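PDB 3K9D: aldehyde dehydrogenase from Listeria monocytogenes, which probably oxidises aldehyde or oxo groups, with NAD or NADP as electron acceptor. Local coordinates for residues Thr38-Ile43 with Lys128-Ile133; Lys100-Val105 with Ile442-Thr447; Val285-Phe290 with Asn312-Thr317; Thr374-Ser379 with Arg396-Thr401. One frame throughout, in Å; residues are numbered along the deposited sequence.

Interaction 1 of 4, residues Thr38-Ile43 with Lys128-Ile133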
loop_
_atom_site.group_PDB
_atom_site.type_symbol
_atom_site.label_atom_id
_atom_site.label_comp_id
_atom_site.label_asym_id
_atom_site.label_seq_id
_atom_site.Cartn_x
_atom_site.Cartn_y
_atom_site.Cartn_z
ATOM N N THR A 38 12.661 3.951 23.844
ATOM C CA THR A 38 13.308 3.186 24.903
ATOM C C THR A 38 13.248 1.672 24.661
ATOM O O THR A 38 14.240 0.976 24.831
ATOM C CB THR A 38 12.699 3.553 26.291
ATOM O OG1 THR A 38 13.072 4.896 26.627
ATOM C CG2 THR A 38 13.194 2.627 27.400
ATOM N N ILE A 39 12.086 1.175 24.259
ATOM C CA ILE A 39 11.904 -0.237 23.925
ATOM C C ILE A 39 12.680 -0.623 22.661
ATOM O O ILE A 39 13.349 -1.652 22.646
ATOM C CB ILE A 39 10.400 -0.567 23.757
ATOM C CG1 ILE A 39 9.679 -0.431 25.096
ATOM C CG2 ILE A 39 10.197 -1.969 23.161
ATOM C CD1 ILE A 39 8.206 -0.007 24.952
ATOM N N VAL A 40 12.577 0.211 21.621
ATOM C CA VAL A 40 13.299 0.050 20.347
ATOM C C VAL A 40 14.822 -0.108 20.581
ATOM O O VAL A 40 15.450 -1.023 20.038
ATOM C CB VAL A 40 13.007 1.260 19.415
ATOM C CG1 VAL A 40 14.029 1.384 18.270
ATOM C CG2 VAL A 40 11.588 1.162 18.846
ATOM N N LYS A 41 15.384 0.771 21.409
ATOM C CA LYS A 41 16.808 0.735 21.774
ATOM C C LYS A 41 17.180 -0.555 22.512
ATOM O O LYS A 41 18.254 -1.123 22.274
ATOM C CB LYS A 41 17.166 1.999 22.580
ATOM C CG LYS A 41 18.405 1.933 23.511
ATOM C CD LYS A 41 19.700 2.276 22.811
ATOM C CE LYS A 41 20.617 3.076 23.726
ATOM N NZ LYS A 41 21.126 2.286 24.893
ATOM N N ALA A 42 16.287 -1.026 23.383
ATOM C CA ALA A 42 16.494 -2.283 24.113
ATOM C C ALA A 42 16.491 -3.502 23.186
ATOM O O ALA A 42 17.230 -4.464 23.420
ATOM C CB ALA A 42 15.453 -2.449 25.174
ATOM N N ILE A 43 15.654 -3.454 22.148
ATOM C CA ILE A 43 15.585 -4.510 21.132
ATOM C C ILE A 43 16.875 -4.531 20.314
ATOM O O ILE A 43 17.467 -5.603 20.070
ATOM C CB ILE A 43 14.323 -4.333 20.205
ATOM C CG1 ILE A 43 13.049 -4.558 21.011
ATOM C CG2 ILE A 43 14.366 -5.280 19.012
ATOM C CD1 ILE A 43 11.739 -4.005 20.362
ATOM N N LYS A 128 12.470 -6.362 11.493
ATOM C CA LYS A 128 11.002 -6.200 11.429
ATOM C C LYS A 128 10.423 -5.788 12.774
ATOM O O LYS A 128 9.514 -4.969 12.825
ATOM C CB LYS A 128 10.306 -7.481 10.955
ATOM C CG LYS A 128 10.538 -7.824 9.499
ATOM C CD LYS A 128 9.558 -8.896 9.004
ATOM C CE LYS A 128 9.648 -9.026 7.469
ATOM N NZ LYS A 128 9.003 -10.241 6.911
ATOM N N THR A 129 10.967 -6.365 13.846
ATOM C CA THR A 129 10.546 -6.067 15.203
ATOM C C THR A 129 10.792 -4.590 15.481
ATOM O O THR A 129 9.869 -3.868 15.852
ATOM C CB THR A 129 11.285 -6.934 16.225
ATOM O OG1 THR A 129 10.939 -8.304 16.031
ATOM C CG2 THR A 129 10.901 -6.537 17.660
ATOM N N LEU A 130 12.028 -4.153 15.248
ATOM C CA LEU A 130 12.447 -2.773 15.470
ATOM C C LEU A 130 11.579 -1.761 14.753
ATOM O O LEU A 130 11.162 -0.776 15.356
ATOM C CB LEU A 130 13.887 -2.577 15.002
ATOM C CG LEU A 130 15.004 -3.035 15.924
ATOM C CD1 LEU A 130 16.251 -3.184 15.110
ATOM C CD2 LEU A 130 15.203 -2.062 17.051
ATOM N N ILE A 131 11.307 -2.003 13.472
ATOM C CA ILE A 131 10.477 -1.073 12.692
ATOM C C ILE A 131 8.965 -1.094 13.043
ATOM O O ILE A 131 8.327 -0.042 13.076
ATOM C CB ILE A 131 10.763 -1.161 11.149
ATOM C CG1 ILE A 131 10.359 -2.524 10.562
ATOM C CG2 ILE A 131 12.257 -0.861 10.884
ATOM C CD1 ILE A 131 10.299 -2.554 9.067
ATOM N N SER A 132 8.417 -2.277 13.333
ATOM C CA SER A 132 7.019 -2.408 13.769
ATOM C C SER A 132 6.783 -1.747 15.116
ATOM O O SER A 132 5.882 -0.916 15.253
ATOM C CB SER A 132 6.581 -3.873 13.840
ATOM O OG SER A 132 6.744 -4.508 12.583
ATOM N N ILE A 133 7.608 -2.103 16.101
ATOM C CA ILE A 133 7.545 -1.514 17.442
ATOM C C ILE A 133 7.767 0.006 17.407
ATOM O O ILE A 133 7.058 0.753 18.103
ATOM C CB ILE A 133 8.541 -2.208 18.429
ATOM C CG1 ILE A 133 8.128 -3.668 18.697
ATOM C CG2 ILE A 133 8.663 -1.423 19.729
ATOM C CD1 ILE A 133 6.929 -3.844 19.648
#
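I39, V40 and I43 of helix 33-49 pack against T129, L130 and I133 of helix 121-134 in a buried helix-helix contact of apolar side chains, made without a hydrogen bond between the two segments. The short axes run antiparallel, 177° between their directions and 9.5 Å apart at closest approach, and V40 lies nearest L130 along the backbones. I43 touches three residues of the facing helix with its two branches. Its CD1 lies 3.8 Å from T129 CG2 and also meets CG1 of I133, while the I43 and L130 side chains slide past each other in opposite directions, with I43 CG2 3.9 Å from L130 CD2. That same leucine methyl is pressed close to the backbone of the facing helix, since L130 CD2 stands 3.2 Å from V40 O and touches V40 CG1 as well. Both helices belong to the part of the aldehyde dehydrogenase fold in which helices flank a mixed sheet: helix 121-134 leads from strand 102-116 to strand 138-143, and helix 33-49 covers it. I133 CG2, anti to its backbone N (CG1 at chi1 -67°), serves two neighbours: it meets I39 CG2 at 3.8 Å, the two side chains crossing at about a right angle, and V40 CG2 at 4.0 Å. Helix 148-164 adds I158 and A162 beside I43, and Y82 and I85 of helix 67-85 close on V40. T129 offers only its methyl to helix 33-49; its OG1 turns back along its own helix and bonds to V125 O.

Interaction 2 of 4, residues Lys100-Val105 with Ile442-Thr447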
loop_
_atom_site.group_PDB
_atom_site.type_symbol
_atom_site.label_atom_id
_atom_site.label_comp_id
_atom_site.label_asym_id
_atom_site.label_seq_id
_atom_site.Cartn_x
_atom_site.Cartn_y
_atom_site.Cartn_z
ATOM N N LYS A 100 -2.706 25.901 6.295
ATOM C CA LYS A 100 -3.723 25.046 5.690
ATOM C C LYS A 100 -4.818 24.630 6.686
ATOM O O LYS A 100 -5.902 24.186 6.274
ATOM C CB LYS A 100 -3.071 23.814 5.066
ATOM C CG LYS A 100 -2.503 24.062 3.673
ATOM C CD LYS A 100 -2.161 22.758 2.974
ATOM C CE LYS A 100 -2.024 22.942 1.458
ATOM N NZ LYS A 100 -0.768 23.650 1.053
ATOM N N LYS A 101 -4.520 24.795 7.981
ATOM C CA LYS A 101 -5.371 24.359 9.100
ATOM C C LYS A 101 -5.602 22.853 9.069
ATOM O O LYS A 101 -6.732 22.376 9.163
ATOM C CB LYS A 101 -6.673 25.163 9.172
ATOM C CG LYS A 101 -6.496 26.523 9.804
ATOM C CD LYS A 101 -7.771 27.351 9.710
ATOM C CE LYS A 101 -7.666 28.404 8.611
ATOM N NZ LYS A 101 -6.877 29.599 9.053
ATOM N N VAL A 102 -4.497 22.120 8.912
ATOM C CA VAL A 102 -4.488 20.660 8.848
ATOM C C VAL A 102 -3.392 20.120 9.788
ATOM O O VAL A 102 -2.218 20.462 9.648
ATOM C CB VAL A 102 -4.213 20.136 7.407
ATOM C CG1 VAL A 102 -4.181 18.598 7.373
ATOM C CG2 VAL A 102 -5.236 20.653 6.403
ATOM N N MET A 103 -3.791 19.283 10.741
ATOM C CA MET A 103 -2.856 18.597 11.626
ATOM C C MET A 103 -2.706 17.158 11.160
ATOM O O MET A 103 -3.642 16.599 10.580
ATOM C CB MET A 103 -3.368 18.618 13.071
ATOM C CG MET A 103 -3.781 20.001 13.573
ATOM S SD MET A 103 -3.947 20.094 15.370
ATOM C CE MET A 103 -5.447 19.163 15.670
ATOM N N GLU A 104 -1.541 16.563 11.407
ATOM C CA GLU A 104 -1.283 15.161 11.050
ATOM C C GLU A 104 -0.840 14.354 12.269
ATOM O O GLU A 104 0.009 14.800 13.050
ATOM C CB GLU A 104 -0.234 15.042 9.928
ATOM C CG GLU A 104 -0.625 15.716 8.630
ATOM C CD GLU A 104 0.311 15.417 7.475
ATOM O OE1 GLU A 104 1.079 14.428 7.529
ATOM O OE2 GLU A 104 0.263 16.180 6.487
ATOM N N VAL A 105 -1.426 13.166 12.416
ATOM C CA VAL A 105 -1.217 12.282 13.563
ATOM C C VAL A 105 -0.912 10.889 13.029
ATOM O O VAL A 105 -1.658 10.360 12.203
ATOM C CB VAL A 105 -2.492 12.217 14.489
ATOM C CG1 VAL A 105 -2.364 11.130 15.587
ATOM C CG2 VAL A 105 -2.782 13.567 15.132
ATOM N N ILE A 442 -1.422 7.951 8.326
ATOM C CA ILE A 442 -1.568 9.329 8.774
ATOM C C ILE A 442 -3.050 9.726 8.881
ATOM O O ILE A 442 -3.796 9.656 7.900
ATOM C CB ILE A 442 -0.786 10.296 7.874
ATOM C CG1 ILE A 442 0.717 9.942 7.929
ATOM C CG2 ILE A 442 -1.076 11.750 8.237
ATOM C CD1 ILE A 442 1.670 11.117 7.919
ATOM N N ARG A 443 -3.462 10.117 10.081
ATOM C CA ARG A 443 -4.766 10.761 10.296
ATOM C C ARG A 443 -4.638 12.279 10.138
ATOM O O ARG A 443 -3.789 12.905 10.775
ATOM C CB ARG A 443 -5.316 10.417 11.679
ATOM C CG ARG A 443 -6.518 11.246 12.138
ATOM C CD ARG A 443 -6.812 11.029 13.622
ATOM N NE ARG A 443 -6.886 9.606 13.960
ATOM C CZ ARG A 443 -6.406 9.060 15.076
ATOM N NH1 ARG A 443 -5.784 9.805 15.981
ATOM N NH2 ARG A 443 -6.527 7.753 15.274
ATOM N N ARG A 444 -5.492 12.857 9.301
ATOM C CA ARG A 444 -5.518 14.299 9.106
ATOM C C ARG A 444 -6.738 14.968 9.703
ATOM O O ARG A 444 -7.876 14.534 9.498
ATOM C CB ARG A 444 -5.383 14.649 7.633
ATOM C CG ARG A 444 -4.016 14.298 7.091
ATOM C CD ARG A 444 -4.138 13.845 5.689
ATOM N NE ARG A 444 -2.884 13.343 5.135
ATOM C CZ ARG A 444 -2.642 12.062 4.890
ATOM N NH1 ARG A 444 -3.551 11.135 5.188
ATOM N NH2 ARG A 444 -1.486 11.705 4.344
ATOM N N ILE A 445 -6.485 16.030 10.458
ATOM C CA ILE A 445 -7.536 16.747 11.162
ATOM C C ILE A 445 -7.583 18.114 10.519
ATOM O O ILE A 445 -6.612 18.866 10.593
ATOM C CB ILE A 445 -7.255 16.849 12.690
ATOM C CG1 ILE A 445 -7.077 15.454 13.284
ATOM C CG2 ILE A 445 -8.376 17.615 13.414
ATOM C CD1 ILE A 445 -5.643 14.936 13.281
ATOM N N ALA A 446 -8.703 18.408 9.860
ATOM C CA ALA A 446 -8.811 19.588 9.012
ATOM C C ALA A 446 -10.007 20.453 9.364
ATOM O O ALA A 446 -11.109 19.937 9.567
ATOM C CB ALA A 446 -8.875 19.179 7.557
ATOM N N THR A 447 -9.761 21.764 9.414
ATOM C CA THR A 447 -10.754 22.794 9.717
ATOM C C THR A 447 -11.318 23.405 8.439
ATOM O O THR A 447 -10.565 23.678 7.505
ATOM C CB THR A 447 -10.113 23.914 10.584
ATOM O OG1 THR A 447 -9.532 23.328 11.756
ATOM C CG2 THR A 447 -11.129 24.974 11.006
HETATM O O HOH W 1 -8.509 22.609 6.122
HETATM O O HOH W 2 -7.365 21.381 12.110
#
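M103 and V105 pair with I445 and R443 through two-way backbone hydrogen bonds, M103 N to I445 O and I445 N to M103 O both at 2.9 Å. T447 N extends the ladder to K101 O, where K101 and V102 form a G1 bulge facing D97. Two waters bridge the same end: one donates to K100 O and T447 O, the other to K101 O and I445 O while also bonding T447 OG1.

Apolar contacts lie on both faces. V105 CG2 meets I445 CD1 at 3.7 Å, and M103, bent at chi3 (-72°), brings CE to 4.0 Å from I445 CG2. On the other face V102 CG2 touches A446 CB.

Among the charged groups, E104 and R444 lie side by side, but E104 OE2 stays 4.4 Å from R444 NE. Each has another partner: K95 for the glutamate, D432 of the second subunit for the arginine. I442 CG2 sits 3.7 Å above the centre of the R444 guanidinium, and I442 CD1 lies 3.4 Å from E104 OE1.

R444 to T447 also pair in parallel with a strand of the second subunit, consistent with the projecting oligomerisation arm characteristic of aldehyde dehydrogenases.

Interaction 3 of 4, residues Val285-Phe290 with Asn312-Thr317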
loop_
_atom_site.group_PDB
_atom_site.type_symbol
_atom_site.label_atom_id
_atom_site.label_comp_id
_atom_site.label_asym_id
_atom_site.label_seq_id
_atom_site.Cartn_x
_atom_site.Cartn_y
_atom_site.Cartn_z
ATOM N N VAL A 285 26.632 -26.464 -18.997
ATOM C CA VAL A 285 25.470 -27.298 -19.330
ATOM C C VAL A 285 25.153 -28.301 -18.215
ATOM O O VAL A 285 23.982 -28.500 -17.864
ATOM C CB VAL A 285 25.663 -28.033 -20.681
ATOM C CG1 VAL A 285 24.617 -29.125 -20.872
ATOM C CG2 VAL A 285 25.589 -27.049 -21.831
ATOM N N GLN A 286 26.196 -28.917 -17.652
ATOM C CA GLN A 286 26.040 -29.878 -16.563
ATOM C C GLN A 286 25.414 -29.250 -15.331
ATOM O O GLN A 286 24.483 -29.803 -14.770
ATOM C CB GLN A 286 27.379 -30.514 -16.191
ATOM C CG GLN A 286 27.244 -31.779 -15.349
ATOM C CD GLN A 286 28.507 -32.625 -15.344
ATOM O OE1 GLN A 286 28.621 -33.587 -14.578
ATOM N NE2 GLN A 286 29.461 -32.274 -16.205
ATOM N N LEU A 287 25.929 -28.085 -14.927
ATOM C CA LEU A 287 25.401 -27.354 -13.775
ATOM C C LEU A 287 23.986 -26.833 -14.057
ATOM O O LEU A 287 23.139 -26.833 -13.168
ATOM C CB LEU A 287 26.359 -26.214 -13.373
ATOM C CG LEU A 287 25.999 -25.338 -12.170
ATOM C CD1 LEU A 287 25.905 -26.147 -10.893
ATOM C CD2 LEU A 287 26.942 -24.169 -12.001
ATOM N N GLY A 288 23.728 -26.427 -15.300
ATOM C CA GLY A 288 22.393 -25.982 -15.714
ATOM C C GLY A 288 21.311 -27.049 -15.583
ATOM O O GLY A 288 20.197 -26.768 -15.123
ATOM N N LYS A 289 21.642 -28.275 -15.988
ATOM C CA LYS A 289 20.756 -29.436 -15.806
ATOM C C LYS A 289 20.469 -29.711 -14.325
ATOM O O LYS A 289 19.329 -29.995 -13.951
ATOM C CB LYS A 289 21.348 -30.679 -16.483
ATOM C CG LYS A 289 21.350 -30.617 -18.012
ATOM C CD LYS A 289 21.951 -31.876 -18.623
ATOM C CE LYS A 289 21.940 -31.806 -20.135
ATOM N NZ LYS A 289 22.830 -32.833 -20.754
ATOM N N PHE A 290 21.491 -29.587 -13.480
ATOM C CA PHE A 290 21.320 -29.761 -12.025
ATOM C C PHE A 290 20.489 -28.659 -11.329
ATOM O O PHE A 290 19.636 -28.955 -10.478
ATOM C CB PHE A 290 22.679 -29.913 -11.332
ATOM C CG PHE A 290 22.572 -30.127 -9.854
ATOM C CD1 PHE A 290 22.216 -31.378 -9.345
ATOM C CD2 PHE A 290 22.798 -29.078 -8.967
ATOM C CE1 PHE A 290 22.086 -31.584 -7.963
ATOM C CE2 PHE A 290 22.683 -29.273 -7.591
ATOM C CZ PHE A 290 22.314 -30.528 -7.089
ATOM N N ASN A 312 30.466 -30.383 -6.104
ATOM C CA ASN A 312 30.308 -31.789 -5.760
ATOM C C ASN A 312 28.924 -32.317 -6.120
ATOM O O ASN A 312 28.807 -33.404 -6.685
ATOM C CB ASN A 312 30.562 -32.017 -4.261
ATOM C CG ASN A 312 32.042 -31.970 -3.897
ATOM O OD1 ASN A 312 32.922 -32.024 -4.770
ATOM N ND2 ASN A 312 32.325 -31.879 -2.595
ATOM N N LEU A 313 27.886 -31.544 -5.788
ATOM C CA LEU A 313 26.499 -31.902 -6.103
ATOM C C LEU A 313 26.268 -32.079 -7.612
ATOM O O LEU A 313 25.578 -33.016 -8.045
ATOM C CB LEU A 313 25.525 -30.864 -5.523
ATOM C CG LEU A 313 25.226 -30.923 -4.021
ATOM C CD1 LEU A 313 24.442 -29.680 -3.600
ATOM C CD2 LEU A 313 24.457 -32.187 -3.664
ATOM N N ALA A 314 26.886 -31.207 -8.404
ATOM C CA ALA A 314 26.705 -31.199 -9.854
ATOM C C ALA A 314 27.727 -32.074 -10.566
ATOM O O ALA A 314 27.704 -32.188 -11.799
ATOM C CB ALA A 314 26.767 -29.772 -10.386
ATOM N N GLY A 315 28.629 -32.676 -9.790
ATOM C CA GLY A 315 29.662 -33.553 -10.328
ATOM C C GLY A 315 30.736 -32.801 -11.086
ATOM O O GLY A 315 31.352 -33.345 -12.003
ATOM N N LEU A 316 30.950 -31.539 -10.712
ATOM C CA LEU A 316 32.009 -30.719 -11.292
ATOM C C LEU A 316 33.259 -30.817 -10.430
ATOM O O LEU A 316 33.176 -31.067 -9.218
ATOM C CB LEU A 316 31.576 -29.249 -11.386
ATOM C CG LEU A 316 30.355 -28.778 -12.196
ATOM C CD1 LEU A 316 30.379 -27.262 -12.266
ATOM C CD2 LEU A 316 30.291 -29.360 -13.609
ATOM N N THR A 317 34.410 -30.626 -11.072
ATOM C CA THR A 317 35.704 -30.533 -10.401
ATOM C C THR A 317 36.222 -29.125 -10.642
ATOM O O THR A 317 36.493 -28.741 -11.777
ATOM C CB THR A 317 36.734 -31.574 -10.946
ATOM O OG1 THR A 317 36.252 -32.903 -10.705
ATOM C CG2 THR A 317 38.075 -31.405 -10.262
#
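A Schellman motif ends helix 307-313, and its turn, with L316 beyond it, packs against one side of helix 281-291 through Q286, L287 and F290. G315 is the residue that leaves the helix, with a positive phi of 72°; its N makes a weak bond back to N312 O at 3.2 Å. F290 meets L313 with its ring and A314 with its CB. Its CG is anti to the backbone N (chi1 -179°), and the ring that follows crosses L313 obliquely, bringing CZ to 3.6 Å from L313 CB. The peptide at the helix end covers one face of the same ring: L313 C stands 4.2 Å above its plane and A314 CA lies on that face too, both offset toward the rim, with L313 O over it as well. A314, whose CA comes nearest to that of L287, inserts its methyl between two residues one turn apart, A314 CB meeting L287 CD1 at 3.8 Å and F290 CB at 4.2 Å. Further along, Q286 and L316 slide past each other in opposite directions, and the aliphatic part of the glutamine passes L316 CD2, with Q286 CB 4.1 Å away. L316 also joins L287 in touching L279, so the inner side of the contact is apolar, while Q286 and L313 lie at its solvent-exposed margin. What results is a glycine-terminated helix end laid against a neighbouring helix, here at the periphery of the domain built on the seven-stranded parallel sheet.

Interaction 4 of 4, residues Thr374-Ser379 with Arg396-Thr401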
loop_
_atom_site.group_PDB
_atom_site.type_symbol
_atom_site.label_atom_id
_atom_site.label_comp_id
_atom_site.label_asym_id
_atom_site.label_seq_id
_atom_site.Cartn_x
_atom_site.Cartn_y
_atom_site.Cartn_z
ATOM N N THR A 374 16.190 -5.297 -8.223
ATOM C CA THR A 374 17.506 -4.633 -8.264
ATOM C C THR A 374 18.195 -4.820 -9.629
ATOM O O THR A 374 17.996 -5.836 -10.288
ATOM C CB THR A 374 18.441 -5.222 -7.166
ATOM O OG1 THR A 374 17.764 -5.249 -5.913
ATOM C CG2 THR A 374 19.693 -4.392 -6.996
ATOM N N LEU A 375 18.959 -3.811 -10.048
ATOM C CA LEU A 375 19.951 -3.905 -11.113
ATOM C C LEU A 375 21.168 -3.111 -10.615
ATOM O O LEU A 375 21.020 -2.142 -9.884
ATOM C CB LEU A 375 19.413 -3.343 -12.446
ATOM C CG LEU A 375 20.353 -3.282 -13.664
ATOM C CD1 LEU A 375 19.646 -3.561 -14.944
ATOM C CD2 LEU A 375 21.055 -1.930 -13.766
ATOM N N ILE A 376 22.366 -3.550 -10.989
ATOM C CA ILE A 376 23.610 -2.917 -10.547
ATOM C C ILE A 376 24.354 -2.419 -11.793
ATOM O O ILE A 376 24.338 -3.066 -12.826
ATOM C CB ILE A 376 24.496 -3.893 -9.700
ATOM C CG1 ILE A 376 23.705 -4.543 -8.555
ATOM C CG2 ILE A 376 25.746 -3.177 -9.150
ATOM C CD1 ILE A 376 23.114 -5.929 -8.879
ATOM N N ILE A 377 24.937 -1.225 -11.721
ATOM C CA ILE A 377 25.742 -0.713 -12.810
ATOM C C ILE A 377 27.060 -0.145 -12.264
ATOM O O ILE A 377 27.085 0.540 -11.232
ATOM C CB ILE A 377 24.988 0.380 -13.649
ATOM C CG1 ILE A 377 25.795 0.738 -14.917
ATOM C CG2 ILE A 377 24.672 1.604 -12.802
ATOM C CD1 ILE A 377 25.144 1.762 -15.867
ATOM N N HIS A 378 28.147 -0.455 -12.965
ATOM C CA HIS A 378 29.449 0.103 -12.665
ATOM C C HIS A 378 29.834 0.932 -13.849
ATOM O O HIS A 378 29.927 0.430 -14.972
ATOM C CB HIS A 378 30.477 -1.002 -12.383
ATOM C CG HIS A 378 30.091 -1.895 -11.246
ATOM N ND1 HIS A 378 30.506 -1.679 -9.949
ATOM C CD2 HIS A 378 29.322 -3.009 -11.213
ATOM C CE1 HIS A 378 30.008 -2.620 -9.168
ATOM N NE2 HIS A 378 29.271 -3.430 -9.909
ATOM N N SER A 379 30.035 2.215 -13.591
ATOM C CA SER A 379 30.213 3.187 -14.646
ATOM C C SER A 379 30.702 4.472 -14.032
ATOM O O SER A 379 30.340 4.794 -12.900
ATOM C CB SER A 379 28.877 3.479 -15.348
ATOM O OG SER A 379 29.085 4.328 -16.451
ATOM N N ARG A 396 15.298 -0.427 -7.095
ATOM C CA ARG A 396 16.580 0.031 -6.573
ATOM C C ARG A 396 17.649 -0.205 -7.629
ATOM O O ARG A 396 17.877 -1.326 -8.056
ATOM C CB ARG A 396 16.920 -0.620 -5.206
ATOM C CG ARG A 396 16.881 -2.143 -5.189
ATOM C CD ARG A 396 16.754 -2.772 -3.801
ATOM N NE ARG A 396 15.619 -2.283 -3.026
ATOM C CZ ARG A 396 14.326 -2.539 -3.253
ATOM N NH1 ARG A 396 13.930 -3.294 -4.260
ATOM N NH2 ARG A 396 13.410 -2.018 -2.441
ATOM N N LEU A 397 18.282 0.871 -8.076
ATOM C CA LEU A 397 19.370 0.744 -9.035
ATOM C C LEU A 397 20.688 1.162 -8.404
ATOM O O LEU A 397 20.892 2.305 -8.018
ATOM C CB LEU A 397 19.090 1.535 -10.308
ATOM C CG LEU A 397 19.666 0.969 -11.608
ATOM C CD1 LEU A 397 18.884 1.543 -12.758
ATOM C CD2 LEU A 397 21.129 1.280 -11.775
ATOM N N LEU A 398 21.600 0.212 -8.316
ATOM C CA LEU A 398 22.818 0.437 -7.559
ATOM C C LEU A 398 23.978 0.851 -8.447
ATOM O O LEU A 398 24.198 0.265 -9.495
ATOM C CB LEU A 398 23.138 -0.792 -6.725
ATOM C CG LEU A 398 21.933 -1.236 -5.900
ATOM C CD1 LEU A 398 22.245 -2.546 -5.260
ATOM C CD2 LEU A 398 21.493 -0.189 -4.860
ATOM N N VAL A 399 24.680 1.906 -8.028
ATOM C CA VAL A 399 25.810 2.421 -8.777
ATOM C C VAL A 399 27.096 2.259 -7.960
ATOM O O VAL A 399 27.183 2.742 -6.822
ATOM C CB VAL A 399 25.602 3.898 -9.209
ATOM C CG1 VAL A 399 26.746 4.365 -10.103
ATOM C CG2 VAL A 399 24.249 4.079 -9.939
ATOM N N ASN A 400 28.067 1.568 -8.556
ATOM C CA ASN A 400 29.435 1.421 -8.013
ATOM C C ASN A 400 29.473 0.889 -6.578
ATOM O O ASN A 400 30.096 1.481 -5.696
ATOM C CB ASN A 400 30.218 2.741 -8.138
ATOM C CG ASN A 400 30.445 3.155 -9.580
ATOM O OD1 ASN A 400 30.527 2.326 -10.470
ATOM N ND2 ASN A 400 30.587 4.434 -9.804
ATOM N N THR A 401 28.801 -0.232 -6.358
ATOM C CA THR A 401 28.629 -0.755 -5.010
ATOM C C THR A 401 28.338 -2.242 -5.163
ATOM O O THR A 401 27.899 -2.659 -6.237
ATOM C CB THR A 401 27.503 0.039 -4.211
ATOM O OG1 THR A 401 27.700 -0.090 -2.789
ATOM C CG2 THR A 401 26.088 -0.380 -4.601
HETATM O O HOH W 3 28.465 -5.026 -7.593
#
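The first torsions of I377 and N400 set where their branches begin. With CG1 of I377 anti to the backbone N (chi1 -171°), CG2 falls between N and the carbonyl carbon and meets L397 CD2 at 3.7 Å. It also touches V399 CG2. In N400, CG is anti to the carbonyl carbon (chi1 -64°), 3.7 Å from S379 O. The two strands, with helix 382-391 between them, form a beta-alpha-beta unit, the last two strands of the seven-stranded parallel sheet, 396-399 outermost within the chain. L398 is gripped at both backbone polar atoms, its N bonding to L375 O and its O accepting from I377 N at 2.8 Å. N400 N continues the ladder to I377 O.

On the face of T374 and I376, L398 CD1 touches T374 CG2 and, less closely, I376 CG1; T374 OG1 lies against the aliphatic part of R396, whose guanidinium bonds to N433 and G421. The strand 396-399 also pairs in parallel with a strand of the second subunit, whose I445 packs on L397 and V399.

Past the ladder, the N400 amide binds the S379 backbone twice, OD1 accepting from S379 N at 3.2 Å and ND2 donating to S379 O at 3.1 Å. A water in the plane of the H378 ring joins NE2 to T401 O, 2.8 Å from that oxygen.

Overall arrangement
Interactions 1 and 4 are buried, whereas interactions 2 and 3 are partly exposed and lie on opposite sides of the chain's centre, their own centres about 61 Å apart. Side-chain packing alone joins the helices of interaction 1; interaction 3 is also mainly apolar, but sets a helix end against a helix side. Backbone ladders dominate the other two, antiparallel in interaction 2 and parallel in interaction 4. Strand 102-116 of interaction 2 leads directly into helix 121-134 of interaction 1. Interactions 2 and 4 both reach the dimer interface: strands 440-447 and 396-399 each pair in parallel with a strand of the other subunit, so both sheets run on across it.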